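Local coordinates for protein mercuric reductase (PDB 4YWO) that probably reduces mercuric ion to elemental mercury with NADPH, as an FAD-dependent homodimeric flavoprotein of the class-one pyridine nucleotide-disulfide oxidoreductases, at residues E214-V219 with F390-T395; S176-G181 with G254-D259; L149-P154 with I261-G266; R172-L177 with M196-A201. All blocks are in the same frame, centred on the assembly; numbering follows the deposited sequence.

Contact 1: E214-V219 with F390-T395; sequences EPEASV and FVKMVT
Two carboxylates from the start of a helix close on one lysine ammonium of a strand, a salt-bridge network of three residues. Lys392, its chain extended throughout and its CG anti to the backbone N (chi1 -175°), makes salt bridges from NZ to Glu214 OE1 at 2.8 Å and to Glu216 OE1 at 2.9 Å. Both acids cross the lysine at about a right angle, but they offer their oxygens differently: Glu216 OE1 uses its syn lone pair, whereas Glu214 OE1 is met from above the carboxylate plane. Each glutamate is bent at chi2, which folds its carboxylate round to the shared ammonium. The two negative groups probably keep the buried lysine charged. Glu214 OE2 is held by the backbone N of Glu358, and Glu214 is the N-cap residue of helix 215-227.

Apolar contact is centred on Phe390. Glu216 CB lies over one face of its ring, offset toward the rim, in a CH-pi contact 3.8 Å from the centroid. Ala217 CB reaches Phe390 CZ at 4.1 Å.

The helix start runs nearly antiparallel to strand 390-396. This buried contact packs the nucleotide-binding part on the dimerisation-domain sheet, where strands 368-374 and 399-407 flank the strand and helix 442-449 touches Val391 and Met393.

Contact 2: S176-G181 with G254-D259; sequences SLAVIG and GEVEAD
The backbone N of Asp259 is the donor that ties these two strand ends together. Its main acceptor is Ser176 OG, 2.9 Å from Asp259 N with an N-H...O angle of 152°; a second, weak bond goes from the same N to Ser176 O at 3.3 Å. Ser176 OG stands between its own backbone N and carbonyl carbon (chi1 57°), the crowded position, and this rotation brings the hydroxyl up to the Ala258-Asp259 peptide, with Ala258 CA 3.3 Å from OG. The carboxylate of Asp259 lies beside the serine, CG 3.6 Å from Ser176 OG, but its strongest partner is the backbone N of Asp175, which bonds to OD2. Turn and strand end are thus fastened by main-chain N-H groups in both directions.

Beyond the polar end the contact is small and apolar. Ala258 CB sits against the strand backbone, 3.6 Å from Ala178 N, while Ala178 CB meets Ala258 CB and, more loosely, Val256 CG1.

The strand axes lie at 130° to each other, and 254-258 closes a three-stranded antiparallel meander (238-243, 247-251, 254-258) beside the parallel sheet of strand 176-180, a layout characteristic of the NADP-binding Rossmann domain in this reductase family.

Contact 3: L149-P154 with I261-G266; sequences LIPRIP and ILLATG
One water is gripped by three hydrogen bonds: it donates to Leu149 O at 2.7 Å and to Gly266 O, and accepts from Thr265 N, so it links the carbonyls of both segments and holds the turn against the loop. A direct bond runs beside it from Leu149 N to Gly266 O at 3.0 Å, and Gly266 O thereby takes two. This bond is fairly straight (N-H...O 165°), but Leu149 N stands above the carbonyl plane. Thr265 OG1, in the crowded position between its backbone N and carbonyl carbon, lies 3.0 Å from Leu149 O and packs on Pro151 CD.

The segment 261-266 runs off the end of strand 260-263, an outermost strand of the parallel sheet in the Rossmann-type NADP-binding domain, while 149-154 follows strand 146-148, so the contact joins the strand's C-terminal end to a connecting loop. Gly266 comes to about 9 Å from the bound FAD, nearest atoms.

Next to the polar cluster Leu263 CD1 is the apolar centre. Ile150 starts away from the strand, but its bent chain (chi1 -48°, chi2 -50°) brings CD1 back to Leu263 CD1 at 3.6 Å, the two side chains crossing at about a right angle. Pro151 meets the leucine tip to tip, CD lying 3.9 Å from Leu263 CD1. Phe161 touches both Ile150 and Leu263. At Gly266 itself, Leu149 packs CB against Gly266 O, and its CD2 reaches Thr265 O.

Contact 4: R172-L177 with M196-A201; sequences RRIDSL and MKVEVA
Val198 lies alongside segment 172-177 and turns its two methyls to different parts of it. CG1, anti to the backbone N (chi1 174°), lies 3.7 Å from Ser176 N and reaches Leu177 CB at 3.9 Å; CG2 points instead to the carbonyl of Ile174, whose side chain comes round to meet CG1 loosely. Leu177 and Val200 are paired across the strands on the same face of the sheet: Leu177 CG is anti to its backbone N (chi1 -177°), beside the carbonyl carbon, and CB is what comes near Val200 CG2, at 4.4 Å. Ser176 and Glu199 share the other face. There the extended glutamate chain passes by the serine, its OE2 lying 3.8 Å from Ser176 CB.

These orientations follow from a parallel register. Asp175 O takes the N-H of Glu199, Glu199 O takes that of Leu177 at 2.9 Å within the carbonyl plane, and Leu177 O takes that of Ala201 nearly along its C=O axis. Two of these carbonyls also receive a CA-H...O contact, from Ser176 CA to Glu199 O (3.2 Å) and from Val200 CA to Leu177 O.

Lys197, with positive phi, is the C' residue of the Schellman motif that ends helix 184-194, and the chain enters strand 199-203 after Val198. The contact therefore closes the beta-alpha-beta unit 176-180, 184-194, 199-203: Tyr193 of the helix touches Ile174, Val198 and Val200, Ala190 touches Val200, and strand 260-263 packs Glu260 and Leu262 on Leu177.

In the fold
Contacts 2, 3 and 4 are built round one parallel sheet. Contacts 2 and 4 share Ser176 and Leu177 of strand 176-180, with centres 10 Å apart, and a hydrogen bond from Asp175 N to Asp259 OD2, 2.8 Å, ties them. Contact 3 is joined to contact 2 by a probable hydrogen bond, Leu262 N to Ala178 O, 2.8 Å, and to contact 4 by Leu177 CD1 packing on Leu262 CB. Among contacts 2 to 4, contact 3 comes closest to the FAD, about 9 Å at Gly266 (nearest atoms), against about 12 Å for the side chain of Leu177. Contact 1 stands apart, its centre about 30 Å from that of contact 2, where helix 215-227, following strand 199-203, reaches the dimerisation domain.

Contact 1: E214-V219 with F390-T395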
# COMPACT_ATOMS: atom_id res chain seq x y z
N GLU A 214 12.22 8.61 14.15
CA GLU A 214 11.67 8.27 15.52
C GLU A 214 12.62 7.23 16.14
O GLU A 214 13.17 6.32 15.52
CB GLU A 214 10.28 7.66 15.43
CG GLU A 214 9.24 8.69 15.02
CD GLU A 214 8.76 9.59 16.11
OE1 GLU A 214 9.33 9.54 17.20
OE2 GLU A 214 7.81 10.37 15.90
N PRO A 215 12.80 7.35 17.51
CA PRO A 215 13.58 6.30 18.20
C PRO A 215 13.25 4.85 17.90
O PRO A 215 14.15 4.01 17.70
CB PRO A 215 13.27 6.56 19.69
CG PRO A 215 12.79 7.92 19.76
CD PRO A 215 12.26 8.34 18.40
N GLU A 216 11.95 4.55 17.83
CA GLU A 216 11.49 3.25 17.46
C GLU A 216 12.08 2.83 16.09
O GLU A 216 12.37 1.62 15.89
CB GLU A 216 9.96 3.16 17.45
CG GLU A 216 9.32 3.35 18.83
CD GLU A 216 9.00 4.76 19.20
OE1 GLU A 216 9.51 5.77 18.64
OE2 GLU A 216 8.13 4.82 20.10
N ALA A 217 12.13 3.73 15.15
CA ALA A 217 12.69 3.40 13.84
C ALA A 217 14.18 3.04 13.90
O ALA A 217 14.64 2.09 13.26
CB ALA A 217 12.37 4.46 12.82
N SER A 218 14.95 3.82 14.69
CA SER A 218 16.38 3.49 14.85
C SER A 218 16.57 2.09 15.43
O SER A 218 17.48 1.35 15.01
CB SER A 218 17.01 4.54 15.77
OG SER A 218 16.99 5.82 15.21
N VAL A 219 15.75 1.70 16.44
CA VAL A 219 15.76 0.32 16.95
C VAL A 219 15.55 -0.75 15.91
O VAL A 219 16.31 -1.73 15.79
CB VAL A 219 14.79 0.15 18.11
CG1 VAL A 219 14.64 -1.32 18.51
CG2 VAL A 219 15.16 1.05 19.28
N PHE A 390 6.15 -1.46 13.56
CA PHE A 390 5.23 -0.63 14.26
C PHE A 390 4.61 0.43 13.41
O PHE A 390 5.10 0.73 12.31
CB PHE A 390 5.90 0.07 15.50
CG PHE A 390 6.90 1.11 15.10
CD1 PHE A 390 6.51 2.42 14.82
CD2 PHE A 390 8.20 0.76 14.75
CE1 PHE A 390 7.44 3.36 14.32
CE2 PHE A 390 9.12 1.68 14.28
CZ PHE A 390 8.75 2.97 14.03
N VAL A 391 3.56 1.04 13.93
CA VAL A 391 2.98 2.27 13.32
C VAL A 391 2.84 3.29 14.45
O VAL A 391 2.25 3.00 15.51
CB VAL A 391 1.64 2.04 12.58
CG1 VAL A 391 1.20 3.31 11.95
CG2 VAL A 391 1.87 1.03 11.54
N LYS A 392 3.41 4.48 14.24
CA LYS A 392 3.33 5.57 15.25
C LYS A 392 2.60 6.74 14.62
O LYS A 392 2.90 7.14 13.49
CB LYS A 392 4.70 6.02 15.65
CG LYS A 392 4.76 7.05 16.76
CD LYS A 392 6.24 7.17 17.21
CE LYS A 392 6.34 7.97 18.45
NZ LYS A 392 7.77 8.05 18.91
N MET A 393 1.67 7.30 15.35
CA MET A 393 0.83 8.41 14.90
C MET A 393 0.92 9.55 15.88
O MET A 393 0.91 9.29 17.10
CB MET A 393 -0.61 7.96 14.65
CG MET A 393 -1.61 9.02 14.11
SD MET A 393 -3.21 8.35 13.74
CE MET A 393 -2.85 7.59 12.16
N VAL A 394 1.10 10.76 15.38
CA VAL A 394 1.25 11.94 16.20
C VAL A 394 0.19 12.96 15.85
O VAL A 394 -0.05 13.22 14.67
CB VAL A 394 2.61 12.58 15.98
CG1 VAL A 394 2.81 13.81 16.85
CG2 VAL A 394 3.80 11.62 16.09
N THR A 395 -0.53 13.49 16.87
CA THR A 395 -1.59 14.49 16.56
C THR A 395 -1.24 15.78 17.28
O THR A 395 -0.57 15.76 18.30
CB THR A 395 -3.02 14.09 16.97
OG1 THR A 395 -3.05 13.93 18.44
CG2 THR A 395 -3.45 12.76 16.31

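Contact 2: S176-G181 with G254-D259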
# COMPACT_ATOMS: atom_id res chain seq x y z
N SER A 176 33.43 -8.73 0.77
CA SER A 176 33.27 -7.97 1.99
C SER A 176 33.19 -6.52 1.61
O SER A 176 33.80 -6.07 0.66
CB SER A 176 34.32 -8.28 3.05
OG SER A 176 35.60 -8.02 2.44
N LEU A 177 32.42 -5.73 2.38
CA LEU A 177 32.12 -4.35 2.17
C LEU A 177 32.04 -3.59 3.48
O LEU A 177 31.35 -4.02 4.40
CB LEU A 177 30.80 -4.16 1.37
CG LEU A 177 30.41 -2.76 1.03
CD1 LEU A 177 31.34 -2.15 -0.01
CD2 LEU A 177 28.99 -2.72 0.47
N ALA A 178 32.79 -2.51 3.60
CA ALA A 178 32.65 -1.58 4.70
C ALA A 178 31.89 -0.36 4.24
O ALA A 178 32.30 0.35 3.34
CB ALA A 178 33.98 -1.21 5.34
N VAL A 179 30.72 -0.13 4.88
CA VAL A 179 29.83 1.03 4.55
C VAL A 179 30.03 2.13 5.55
O VAL A 179 29.87 1.89 6.75
CB VAL A 179 28.32 0.58 4.53
CG1 VAL A 179 27.45 1.79 4.28
CG2 VAL A 179 28.13 -0.54 3.57
N ILE A 180 30.46 3.29 5.11
CA ILE A 180 30.67 4.42 5.98
C ILE A 180 29.44 5.29 5.93
O ILE A 180 29.19 5.95 4.92
CB ILE A 180 31.94 5.23 5.63
CG1 ILE A 180 33.16 4.31 5.73
CG2 ILE A 180 32.14 6.35 6.62
CD1 ILE A 180 34.47 5.05 5.37
N GLY A 181 28.69 5.29 7.06
CA GLY A 181 27.44 6.01 7.14
C GLY A 181 26.32 5.17 7.67
O GLY A 181 26.42 3.98 7.75
N GLY A 254 38.62 -0.19 16.62
CA GLY A 254 39.26 -1.31 15.92
C GLY A 254 39.37 -1.11 14.43
O GLY A 254 38.89 -0.12 13.88
N GLU A 255 40.01 -2.06 13.79
CA GLU A 255 40.29 -2.02 12.38
C GLU A 255 39.26 -2.91 11.69
O GLU A 255 38.92 -3.96 12.18
CB GLU A 255 41.70 -2.49 12.09
CG GLU A 255 42.75 -1.53 12.64
CD GLU A 255 44.17 -1.97 12.40
OE1 GLU A 255 44.49 -2.40 11.27
OE2 GLU A 255 44.97 -1.88 13.34
N VAL A 256 38.71 -2.44 10.59
CA VAL A 256 37.76 -3.20 9.84
C VAL A 256 38.35 -3.39 8.45
O VAL A 256 38.58 -2.45 7.75
CB VAL A 256 36.42 -2.40 9.80
CG1 VAL A 256 35.45 -3.13 8.91
CG2 VAL A 256 35.91 -2.18 11.24
N GLU A 257 38.56 -4.62 8.02
CA GLU A 257 39.17 -4.85 6.74
C GLU A 257 38.11 -5.35 5.80
O GLU A 257 37.32 -6.16 6.19
CB GLU A 257 40.30 -5.87 6.83
CG GLU A 257 41.11 -5.92 5.52
CD GLU A 257 42.50 -6.59 5.67
OE1 GLU A 257 42.82 -7.02 6.81
OE2 GLU A 257 43.25 -6.69 4.66
N ALA A 258 38.11 -4.90 4.56
CA ALA A 258 37.12 -5.32 3.61
C ALA A 258 37.67 -5.20 2.25
O ALA A 258 38.61 -4.40 2.02
CB ALA A 258 35.87 -4.42 3.74
N ASP A 259 37.07 -5.86 1.29
CA ASP A 259 37.45 -5.75 -0.10
C ASP A 259 37.23 -4.36 -0.69
O ASP A 259 37.95 -3.92 -1.57
CB ASP A 259 36.73 -6.75 -1.02
CG ASP A 259 37.11 -8.16 -0.77
OD1 ASP A 259 38.21 -8.34 -0.18
OD2 ASP A 259 36.30 -9.10 -1.12

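Contact 3: L149-P154 with I261-G266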
# COMPACT_ATOMS: atom_id res chain seq x y z
N LEU A 149 28.92 13.26 -0.87
CA LEU A 149 29.72 13.94 0.10
C LEU A 149 30.87 13.00 0.43
O LEU A 149 30.65 11.84 0.85
CB LEU A 149 28.90 14.31 1.32
CG LEU A 149 29.55 15.06 2.47
CD1 LEU A 149 30.09 16.37 1.90
CD2 LEU A 149 28.52 15.27 3.56
N ILE A 150 32.11 13.50 0.21
CA ILE A 150 33.35 12.73 0.43
C ILE A 150 34.02 13.28 1.71
O ILE A 150 34.51 14.44 1.71
CB ILE A 150 34.34 12.90 -0.71
CG1 ILE A 150 33.70 12.71 -2.08
CG2 ILE A 150 35.57 12.02 -0.46
CD1 ILE A 150 32.89 11.44 -2.18
N PRO A 151 34.01 12.50 2.80
CA PRO A 151 34.54 13.00 4.06
C PRO A 151 36.08 13.16 3.94
O PRO A 151 36.72 12.48 3.10
CB PRO A 151 34.10 11.96 5.09
CG PRO A 151 33.86 10.73 4.32
CD PRO A 151 33.56 11.09 2.88
N ARG A 152 36.64 14.04 4.76
CA ARG A 152 38.10 14.26 4.76
C ARG A 152 38.66 13.26 5.73
O ARG A 152 38.58 13.47 6.93
CB ARG A 152 38.44 15.70 5.17
CG ARG A 152 37.44 16.75 4.70
CD ARG A 152 37.93 18.20 4.79
NE ARG A 152 39.23 18.37 4.14
CZ ARG A 152 40.41 18.32 4.75
NH1 ARG A 152 40.51 18.13 6.07
NH2 ARG A 152 41.52 18.46 4.04
N ILE A 153 39.11 12.12 5.24
CA ILE A 153 39.65 11.03 6.06
C ILE A 153 41.01 10.71 5.45
O ILE A 153 41.12 10.42 4.31
CB ILE A 153 38.80 9.74 5.97
CG1 ILE A 153 37.43 9.99 6.58
CG2 ILE A 153 39.48 8.59 6.69
CD1 ILE A 153 36.51 8.78 6.44
N PRO A 154 42.07 10.78 6.26
CA PRO A 154 43.38 10.43 5.74
C PRO A 154 43.43 9.05 5.12
O PRO A 154 43.03 8.03 5.74
CB PRO A 154 44.31 10.51 6.99
CG PRO A 154 43.56 11.28 7.98
CD PRO A 154 42.08 11.24 7.65
N ILE A 261 35.18 -0.30 0.13
CA ILE A 261 34.59 0.73 0.97
C ILE A 261 33.50 1.46 0.16
O ILE A 261 33.69 1.83 -0.98
CB ILE A 261 35.62 1.73 1.48
CG1 ILE A 261 36.59 1.03 2.44
CG2 ILE A 261 34.97 2.85 2.21
CD1 ILE A 261 37.85 1.95 2.55
N LEU A 262 32.31 1.61 0.78
CA LEU A 262 31.19 2.33 0.16
C LEU A 262 30.91 3.55 1.03
O LEU A 262 30.64 3.41 2.25
CB LEU A 262 29.88 1.47 0.02
CG LEU A 262 28.68 2.32 -0.37
CD1 LEU A 262 28.76 2.90 -1.76
CD2 LEU A 262 27.53 1.35 -0.18
N LEU A 263 31.05 4.74 0.48
CA LEU A 263 30.65 5.98 1.14
C LEU A 263 29.11 6.17 1.02
O LEU A 263 28.58 6.15 -0.09
CB LEU A 263 31.27 7.18 0.51
CG LEU A 263 32.76 7.19 0.61
CD1 LEU A 263 33.25 8.51 -0.06
CD2 LEU A 263 33.25 7.02 2.03
N ALA A 264 28.47 6.30 2.17
CA ALA A 264 27.04 6.59 2.29
C ALA A 264 26.83 7.63 3.38
O ALA A 264 26.03 7.48 4.28
CB ALA A 264 26.32 5.31 2.58
N THR A 265 27.65 8.69 3.30
CA THR A 265 27.77 9.74 4.36
C THR A 265 27.06 11.01 3.89
O THR A 265 27.27 12.04 4.48
CB THR A 265 29.25 10.12 4.60
OG1 THR A 265 29.93 10.36 3.34
CG2 THR A 265 29.94 9.02 5.23
N GLY A 266 26.20 10.90 2.91
CA GLY A 266 25.38 12.04 2.56
C GLY A 266 25.71 12.61 1.18
O GLY A 266 26.55 12.07 0.47
O HOH W 1 28.73 9.95 0.86

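Contact 4: R172-L177 with M196-A201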
# COMPACT_ATOMS: atom_id res chain seq x y z
N ARG A 172 33.57 -5.54 -10.16
CA ARG A 172 33.98 -6.86 -9.81
C ARG A 172 33.15 -7.43 -8.72
O ARG A 172 32.43 -6.73 -8.05
CB ARG A 172 35.42 -6.84 -9.37
CG ARG A 172 35.65 -6.29 -7.99
CD ARG A 172 37.06 -5.71 -7.80
NE ARG A 172 37.36 -5.42 -6.42
CZ ARG A 172 37.06 -4.26 -5.81
NH1 ARG A 172 36.50 -3.29 -6.44
NH2 ARG A 172 37.40 -4.08 -4.57
N ARG A 173 33.30 -8.69 -8.53
CA ARG A 173 32.63 -9.38 -7.47
C ARG A 173 33.43 -9.21 -6.22
O ARG A 173 34.66 -9.43 -6.19
CB ARG A 173 32.51 -10.85 -7.79
CG ARG A 173 31.55 -10.97 -8.93
CD ARG A 173 31.53 -12.36 -9.45
NE ARG A 173 30.82 -13.26 -8.56
CZ ARG A 173 30.34 -14.35 -9.01
NH1 ARG A 173 30.55 -14.65 -10.28
NH2 ARG A 173 29.71 -15.17 -8.18
N ILE A 174 32.83 -8.79 -5.13
CA ILE A 174 33.51 -8.67 -3.85
C ILE A 174 32.96 -9.58 -2.82
O ILE A 174 31.78 -10.04 -2.93
CB ILE A 174 33.49 -7.18 -3.33
CG1 ILE A 174 32.08 -6.77 -2.96
CG2 ILE A 174 34.02 -6.19 -4.37
CD1 ILE A 174 31.92 -5.37 -2.39
N ASP A 175 33.76 -9.90 -1.81
CA ASP A 175 33.32 -10.69 -0.66
C ASP A 175 32.95 -9.97 0.60
O ASP A 175 32.32 -10.56 1.48
CB ASP A 175 34.39 -11.70 -0.23
CG ASP A 175 34.79 -12.65 -1.37
OD1 ASP A 175 33.95 -12.97 -2.26
OD2 ASP A 175 35.96 -13.07 -1.37
N SER A 176 33.43 -8.73 0.77
CA SER A 176 33.27 -7.97 1.99
C SER A 176 33.19 -6.52 1.61
O SER A 176 33.80 -6.07 0.66
CB SER A 176 34.32 -8.28 3.05
OG SER A 176 35.60 -8.02 2.44
N LEU A 177 32.42 -5.73 2.38
CA LEU A 177 32.12 -4.35 2.17
C LEU A 177 32.04 -3.59 3.48
O LEU A 177 31.35 -4.02 4.40
CB LEU A 177 30.80 -4.16 1.37
CG LEU A 177 30.41 -2.76 1.03
CD1 LEU A 177 31.34 -2.15 -0.01
CD2 LEU A 177 28.99 -2.72 0.47
N MET A 196 23.38 -10.41 -1.30
CA MET A 196 24.23 -10.99 -2.41
C MET A 196 25.43 -11.76 -1.91
O MET A 196 26.43 -11.86 -2.68
CB MET A 196 24.58 -9.95 -3.37
CG MET A 196 23.35 -9.37 -3.95
SD MET A 196 23.64 -8.07 -5.03
CE MET A 196 21.90 -7.59 -5.39
N LYS A 197 25.37 -12.26 -0.69
CA LYS A 197 26.40 -13.04 -0.06
C LYS A 197 27.71 -12.27 0.14
O LYS A 197 28.81 -12.81 0.03
CB LYS A 197 26.66 -14.27 -0.95
CG LYS A 197 26.84 -15.56 -0.21
CD LYS A 197 27.32 -16.61 -1.20
CE LYS A 197 27.46 -17.97 -0.56
NZ LYS A 197 28.08 -17.90 0.78
N VAL A 198 27.64 -11.01 0.48
CA VAL A 198 28.78 -10.12 0.77
C VAL A 198 28.69 -9.90 2.27
O VAL A 198 27.60 -9.61 2.82
CB VAL A 198 28.72 -8.76 0.00
CG1 VAL A 198 29.81 -7.82 0.43
CG2 VAL A 198 28.70 -8.99 -1.51
N GLU A 199 29.81 -9.98 2.96
CA GLU A 199 29.93 -9.68 4.39
C GLU A 199 30.02 -8.18 4.57
O GLU A 199 31.01 -7.55 4.18
CB GLU A 199 31.16 -10.31 4.97
CG GLU A 199 31.47 -10.03 6.41
CD GLU A 199 32.91 -10.44 6.72
OE1 GLU A 199 33.09 -11.64 7.01
OE2 GLU A 199 33.86 -9.60 6.60
N VAL A 200 28.98 -7.57 5.14
CA VAL A 200 28.91 -6.12 5.21
C VAL A 200 29.02 -5.64 6.65
O VAL A 200 28.42 -6.21 7.56
CB VAL A 200 27.56 -5.60 4.61
CG1 VAL A 200 27.43 -4.09 4.72
CG2 VAL A 200 27.30 -6.07 3.22
N ALA A 201 29.77 -4.59 6.82
CA ALA A 201 29.77 -3.81 8.04
C ALA A 201 29.38 -2.38 7.83
O ALA A 201 29.88 -1.73 6.91
CB ALA A 201 31.12 -3.81 8.72